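Local atomic coordinates of ethanolamine utilization protein EutN/carboxysome structural protein Ccml (Halothece sp., PDB entry 6OWG), a protein that probably forms the pentameric caps at the vertices of the icosahedral shell of the carboxysome, a bacterial microcompartment. Residues Gln28-Asn33 and Gly52-Val57; Ile82-Val85 and Arg90-Tyr93. All coordinates share one frame; numbering follows the deposited sequence.

Contact 1 (Gln28-Asn33 and Gly52-Val57); sequences QFIDAN and GEWVLV
I30 sets its CD1 methyl over one face of the W54 indole, almost on the centre of the six-membered ring: the carbon lies 3.4 Å from that centroid and only 9° off the ring normal, a CH-pi contact. The isoleucine chain gets there because CG1 sits between the backbone N and the carbonyl carbon (chi1 48°) and then runs on fully extended, driving CD1 straight at the tryptophan. The other apolar patch is smaller. Here V57 CG1 meets the F29 ring at its edge, near the ring plane, 3.6 Å from F29 CE1, and the two side chains cross at about a right angle. Strands 24-30 and 54-59 flank strand 2-11 in the five-stranded antiparallel sheet of a family placed among the OB folds. They do not pair with each other, and no hydrogen bond joins 28-33 to 52-57; side chains alone bridge the gap, with the CA atoms of I30 and W54 8.8 Å apart. Packing between the two segments stops at I30. D31 OD1 takes a bond from E35 N and a weak one from N33 N, A32 turns to Y40 of the second subunit, and N33 is exposed.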
loop_
_atom_site.group_PDB
_atom_site.type_symbol
_atom_site.label_atom_id
_atom_site.label_comp_id
_atom_site.label_asym_id
_atom_site.label_seq_id
_atom_site.Cartn_x
_atom_site.Cartn_y
_atom_site.Cartn_z
ATOM N N GLN D 28 68.825 71.798 -57.680
ATOM C CA GLN D 28 70.090 71.566 -58.361
ATOM C C GLN D 28 71.102 71.027 -57.361
ATOM O O GLN D 28 71.214 71.545 -56.247
ATOM C CB GLN D 28 70.620 72.842 -59.007
ATOM C CG GLN D 28 71.747 72.602 -59.985
ATOM C CD GLN D 28 72.288 73.881 -60.569
ATOM O OE1 GLN D 28 71.782 74.966 -60.291
ATOM N NE2 GLN D 28 73.329 73.765 -61.383
ATOM N N PHE D 29 71.832 69.995 -57.762
ATOM C CA PHE D 29 72.807 69.385 -56.873
ATOM C C PHE D 29 74.050 70.253 -56.755
ATOM O O PHE D 29 74.495 70.869 -57.725
ATOM C CB PHE D 29 73.180 67.994 -57.372
ATOM C CG PHE D 29 72.086 66.991 -57.215
ATOM C CD1 PHE D 29 71.591 66.684 -55.963
ATOM C CD2 PHE D 29 71.541 66.360 -58.316
ATOM C CE1 PHE D 29 70.578 65.764 -55.817
ATOM C CE2 PHE D 29 70.527 65.437 -58.170
ATOM C CZ PHE D 29 70.048 65.141 -56.918
ATOM N N ILE D 30 74.594 70.311 -55.550
ATOM C CA ILE D 30 75.827 71.026 -55.255
ATOM C C ILE D 30 76.867 70.000 -54.848
ATOM O O ILE D 30 76.533 68.955 -54.288
ATOM C CB ILE D 30 75.619 72.075 -54.147
ATOM C CG1 ILE D 30 74.882 71.437 -52.981
ATOM C CG2 ILE D 30 74.838 73.256 -54.664
ATOM C CD1 ILE D 30 74.669 72.323 -51.847
ATOM N N ASP D 31 78.134 70.292 -55.130
ATOM C CA ASP D 31 79.173 69.313 -54.851
ATOM C C ASP D 31 79.609 69.388 -53.388
ATOM O O ASP D 31 79.014 70.088 -52.564
ATOM C CB ASP D 31 80.352 69.489 -55.813
ATOM C CG ASP D 31 81.005 70.866 -55.733
ATOM O OD1 ASP D 31 80.531 71.752 -54.995
ATOM O OD2 ASP D 31 82.019 71.065 -56.431
ATOM N N ALA D 32 80.677 68.659 -53.063
ATOM C CA ALA D 32 81.208 68.684 -51.706
ATOM C C ALA D 32 81.930 69.992 -51.403
ATOM O O ALA D 32 82.151 70.315 -50.232
ATOM C CB ALA D 32 82.145 67.497 -51.487
ATOM N N ASN D 33 82.312 70.747 -52.435
ATOM C CA ASN D 33 82.970 72.030 -52.210
ATOM C C ASN D 33 81.974 73.182 -52.189
ATOM O O ASN D 33 82.327 74.294 -51.785
ATOM C CB ASN D 33 84.032 72.263 -53.283
ATOM C CG ASN D 33 85.126 71.214 -53.254
ATOM O OD1 ASN D 33 85.275 70.432 -54.192
ATOM N ND2 ASN D 33 85.895 71.191 -52.173
ATOM N N GLY D 52 66.695 78.927 -52.603
ATOM C CA GLY D 52 68.017 79.279 -52.147
ATOM C C GLY D 52 68.547 78.427 -51.018
ATOM O O GLY D 52 69.748 78.487 -50.729
ATOM N N GLU D 53 67.698 77.632 -50.379
ATOM C CA GLU D 53 68.101 76.841 -49.228
ATOM C C GLU D 53 68.921 75.632 -49.652
ATOM O O GLU D 53 68.788 75.120 -50.764
ATOM C CB GLU D 53 66.879 76.365 -48.453
ATOM C CG GLU D 53 66.363 77.340 -47.428
ATOM C CD GLU D 53 65.251 76.737 -46.614
ATOM O OE1 GLU D 53 65.185 75.497 -46.576
ATOM O OE2 GLU D 53 64.436 77.483 -46.034
ATOM N N TRP D 54 69.766 75.172 -48.739
ATOM C CA TRP D 54 70.526 73.945 -48.912
ATOM C C TRP D 54 69.776 72.812 -48.234
ATOM O O TRP D 54 69.448 72.901 -47.048
ATOM C CB TRP D 54 71.923 74.081 -48.317
ATOM C CG TRP D 54 72.880 74.795 -49.192
ATOM C CD1 TRP D 54 72.598 75.776 -50.092
ATOM C CD2 TRP D 54 74.291 74.592 -49.247
ATOM N NE1 TRP D 54 73.747 76.193 -50.711
ATOM C CE2 TRP D 54 74.802 75.477 -50.212
ATOM C CE3 TRP D 54 75.173 73.732 -48.585
ATOM C CZ2 TRP D 54 76.155 75.538 -50.524
ATOM C CZ3 TRP D 54 76.512 73.790 -48.900
ATOM C CH2 TRP D 54 76.991 74.688 -49.858
ATOM N N VAL D 55 69.491 71.755 -48.988
ATOM C CA VAL D 55 68.689 70.651 -48.486
ATOM C C VAL D 55 69.436 69.345 -48.698
ATOM O O VAL D 55 70.320 69.234 -49.549
ATOM C CB VAL D 55 67.296 70.585 -49.155
ATOM C CG1 VAL D 55 66.442 71.761 -48.732
ATOM C CG2 VAL D 55 67.420 70.524 -50.666
ATOM N N LEU D 56 69.079 68.355 -47.890
ATOM C CA LEU D 56 69.463 66.972 -48.129
ATOM C C LEU D 56 68.294 66.263 -48.791
ATOM O O LEU D 56 67.181 66.260 -48.258
ATOM C CB LEU D 56 69.851 66.256 -46.837
ATOM C CG LEU D 56 71.205 66.576 -46.217
ATOM C CD1 LEU D 56 71.378 65.749 -44.971
ATOM C CD2 LEU D 56 72.328 66.310 -47.197
ATOM N N VAL D 57 68.547 65.669 -49.947
ATOM C CA VAL D 57 67.536 64.950 -50.706
ATOM C C VAL D 57 67.979 63.498 -50.854
ATOM O O VAL D 57 69.148 63.217 -51.134
ATOM C CB VAL D 57 67.269 65.643 -52.066
ATOM C CG1 VAL D 57 68.546 65.863 -52.853
ATOM C CG2 VAL D 57 66.266 64.868 -52.897
#

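Contact 2 (Ile82-Val85 and Arg90-Tyr93); sequences IDTV and RRLY
A classic beta bulge shapes the C-terminal hairpin of strands 84-87 and 90-93, where L92 and Y93 together face V85. V85 O accepts from both: L92 N comes in at 2.6 Å nearly along the C=O axis, while Y93 N, at 3.2 Å, lies in the carbonyl plane on a lone pair. V85 N returns a weak bond to Y93 O, completing an antiparallel hydrogen-bonded pair whose side chains share one face, V85 CB against Y93 CB. The V85 and L92 side chains lie alongside each other, V85 CG1 4.1 Å from L92 CD2.

T84 strengthens the pairing from its side chain. With OG1 anti to the backbone N (chi1 178°), its hydroxyl donates to Y93 O over 2.9 Å, meeting the carbonyl end-on at a C=O...donor angle of 169°. The same OG1 lies 3.2 Å above the plane of the R91 guanidinium, offset toward its rim; this is a contact over a face and not a hydrogen bond. A valine in place of T84 would probably leave Y93 O with little more than the weak bond from V85 N, and the end of the hairpin less firmly tied.

At the same open end the Y93 ring meets I82: I82 CG2 packs on CD2 of Y93 at 3.7 Å, and I82 O lies in the ring plane at its edge. The V85 carbonyl takes two N-H groups and the Y93 carbonyl a hydroxyl and, weakly, the V85 N-H, so both find donors within the hairpin, while T84 and V85 also pair with a strand of the second subunit, carrying the sheet across the interface. R91, which gives T84 OG1 no hydrogen bond, forms salt bridges through NH2 with acidic side chains of another protein's chain.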
loop_
_atom_site.group_PDB
_atom_site.type_symbol
_atom_site.label_atom_id
_atom_site.label_comp_id
_atom_site.label_asym_id
_atom_site.label_seq_id
_atom_site.Cartn_x
_atom_site.Cartn_y
_atom_site.Cartn_z
ATOM N N ILE D 82 69.630 71.870 -44.572
ATOM C CA ILE D 82 70.994 71.881 -44.065
ATOM C C ILE D 82 71.207 73.141 -43.238
ATOM O O ILE D 82 71.003 74.261 -43.719
ATOM C CB ILE D 82 72.004 71.785 -45.214
ATOM C CG1 ILE D 82 72.056 70.362 -45.760
ATOM C CG2 ILE D 82 73.379 72.207 -44.757
ATOM C CD1 ILE D 82 72.735 70.267 -47.088
ATOM N N ASP D 83 71.598 72.958 -41.979
ATOM C CA ASP D 83 72.035 74.069 -41.148
ATOM C C ASP D 83 73.485 74.431 -41.435
ATOM O O ASP D 83 73.788 75.579 -41.770
ATOM C CB ASP D 83 71.860 73.729 -39.668
ATOM C CG ASP D 83 71.597 74.953 -38.814
ATOM O OD1 ASP D 83 72.151 76.029 -39.113
ATOM O OD2 ASP D 83 70.848 74.838 -37.827
ATOM N N THR D 84 74.388 73.464 -41.317
ATOM C CA THR D 84 75.804 73.730 -41.501
ATOM C C THR D 84 76.502 72.509 -42.081
ATOM O O THR D 84 76.116 71.370 -41.813
ATOM C CB THR D 84 76.452 74.166 -40.177
ATOM O OG1 THR D 84 77.855 74.388 -40.365
ATOM C CG2 THR D 84 76.216 73.146 -39.083
ATOM N N VAL D 85 77.507 72.766 -42.913
ATOM C CA VAL D 85 78.380 71.740 -43.465
ATOM C C VAL D 85 79.800 72.065 -43.038
ATOM O O VAL D 85 80.314 73.145 -43.345
ATOM C CB VAL D 85 78.282 71.659 -45.000
ATOM C CG1 VAL D 85 79.258 70.634 -45.537
ATOM C CG2 VAL D 85 76.887 71.301 -45.420
ATOM N N ARG D 90 86.499 72.702 -41.047
ATOM C CA ARG D 90 86.254 74.068 -41.480
ATOM C C ARG D 90 84.807 74.174 -41.930
ATOM O O ARG D 90 84.335 73.340 -42.709
ATOM C CB ARG D 90 87.198 74.468 -42.616
ATOM C CG ARG D 90 86.921 75.843 -43.193
ATOM C CD ARG D 90 87.989 76.270 -44.184
ATOM N NE ARG D 90 87.886 75.555 -45.452
ATOM C CZ ARG D 90 87.132 75.946 -46.473
ATOM N NH1 ARG D 90 87.105 75.233 -47.590
ATOM N NH2 ARG D 90 86.403 77.050 -46.379
ATOM N N ARG D 91 84.106 75.188 -41.434
ATOM C CA ARG D 91 82.705 75.381 -41.781
ATOM C C ARG D 91 82.581 75.849 -43.225
ATOM O O ARG D 91 83.060 76.930 -43.580
ATOM C CB ARG D 91 82.063 76.386 -40.831
ATOM C CG ARG D 91 80.679 76.823 -41.249
ATOM C CD ARG D 91 79.938 77.495 -40.114
ATOM N NE ARG D 91 79.776 76.611 -38.966
ATOM C CZ ARG D 91 78.891 76.803 -37.994
ATOM N NH1 ARG D 91 78.080 77.851 -38.034
ATOM N NH2 ARG D 91 78.813 75.947 -36.986
ATOM N N LEU D 92 81.951 75.025 -44.058
ATOM C CA LEU D 92 81.689 75.355 -45.452
ATOM C C LEU D 92 80.410 76.153 -45.636
ATOM O O LEU D 92 80.369 77.058 -46.475
ATOM C CB LEU D 92 81.596 74.073 -46.287
ATOM C CG LEU D 92 81.402 74.218 -47.797
ATOM C CD1 LEU D 92 82.635 74.826 -48.445
ATOM C CD2 LEU D 92 81.039 72.890 -48.435
ATOM N N TYR D 93 79.375 75.849 -44.861
ATOM C CA TYR D 93 78.068 76.460 -45.015
ATOM C C TYR D 93 77.508 76.780 -43.639
ATOM O O TYR D 93 77.780 76.077 -42.667
ATOM C CB TYR D 93 77.122 75.531 -45.781
ATOM C CG TYR D 93 75.760 76.112 -46.059
ATOM C CD1 TYR D 93 75.591 77.102 -47.016
ATOM C CD2 TYR D 93 74.643 75.668 -45.368
ATOM C CE1 TYR D 93 74.349 77.635 -47.274
ATOM C CE2 TYR D 93 73.397 76.196 -45.618
ATOM C CZ TYR D 93 73.256 77.178 -46.573
ATOM O OH TYR D 93 72.015 77.707 -46.831
#

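W54 joins the two contacts, whose centres lie about 11 Å apart. Its indole is sandwiched: I30 of contact 1 covers one face, and the Y93 ring of contact 2 stacks on the opposite one, with W54 CE3 3.5 Å from Y93 CG. The backbone adds a probable hydrogen bond from I82 N to W54 O, 2.7 Å long, fixing the start of 82-85 to the barrel strand. Farther along, L92 reaches the turn after I30, its CD2 3.3 Å from A32 O. Contact 1 thus belongs to the barrel, contact 2 to the hairpin laid against it, and both touch the second subunit, so the pair lies at a subunit interface.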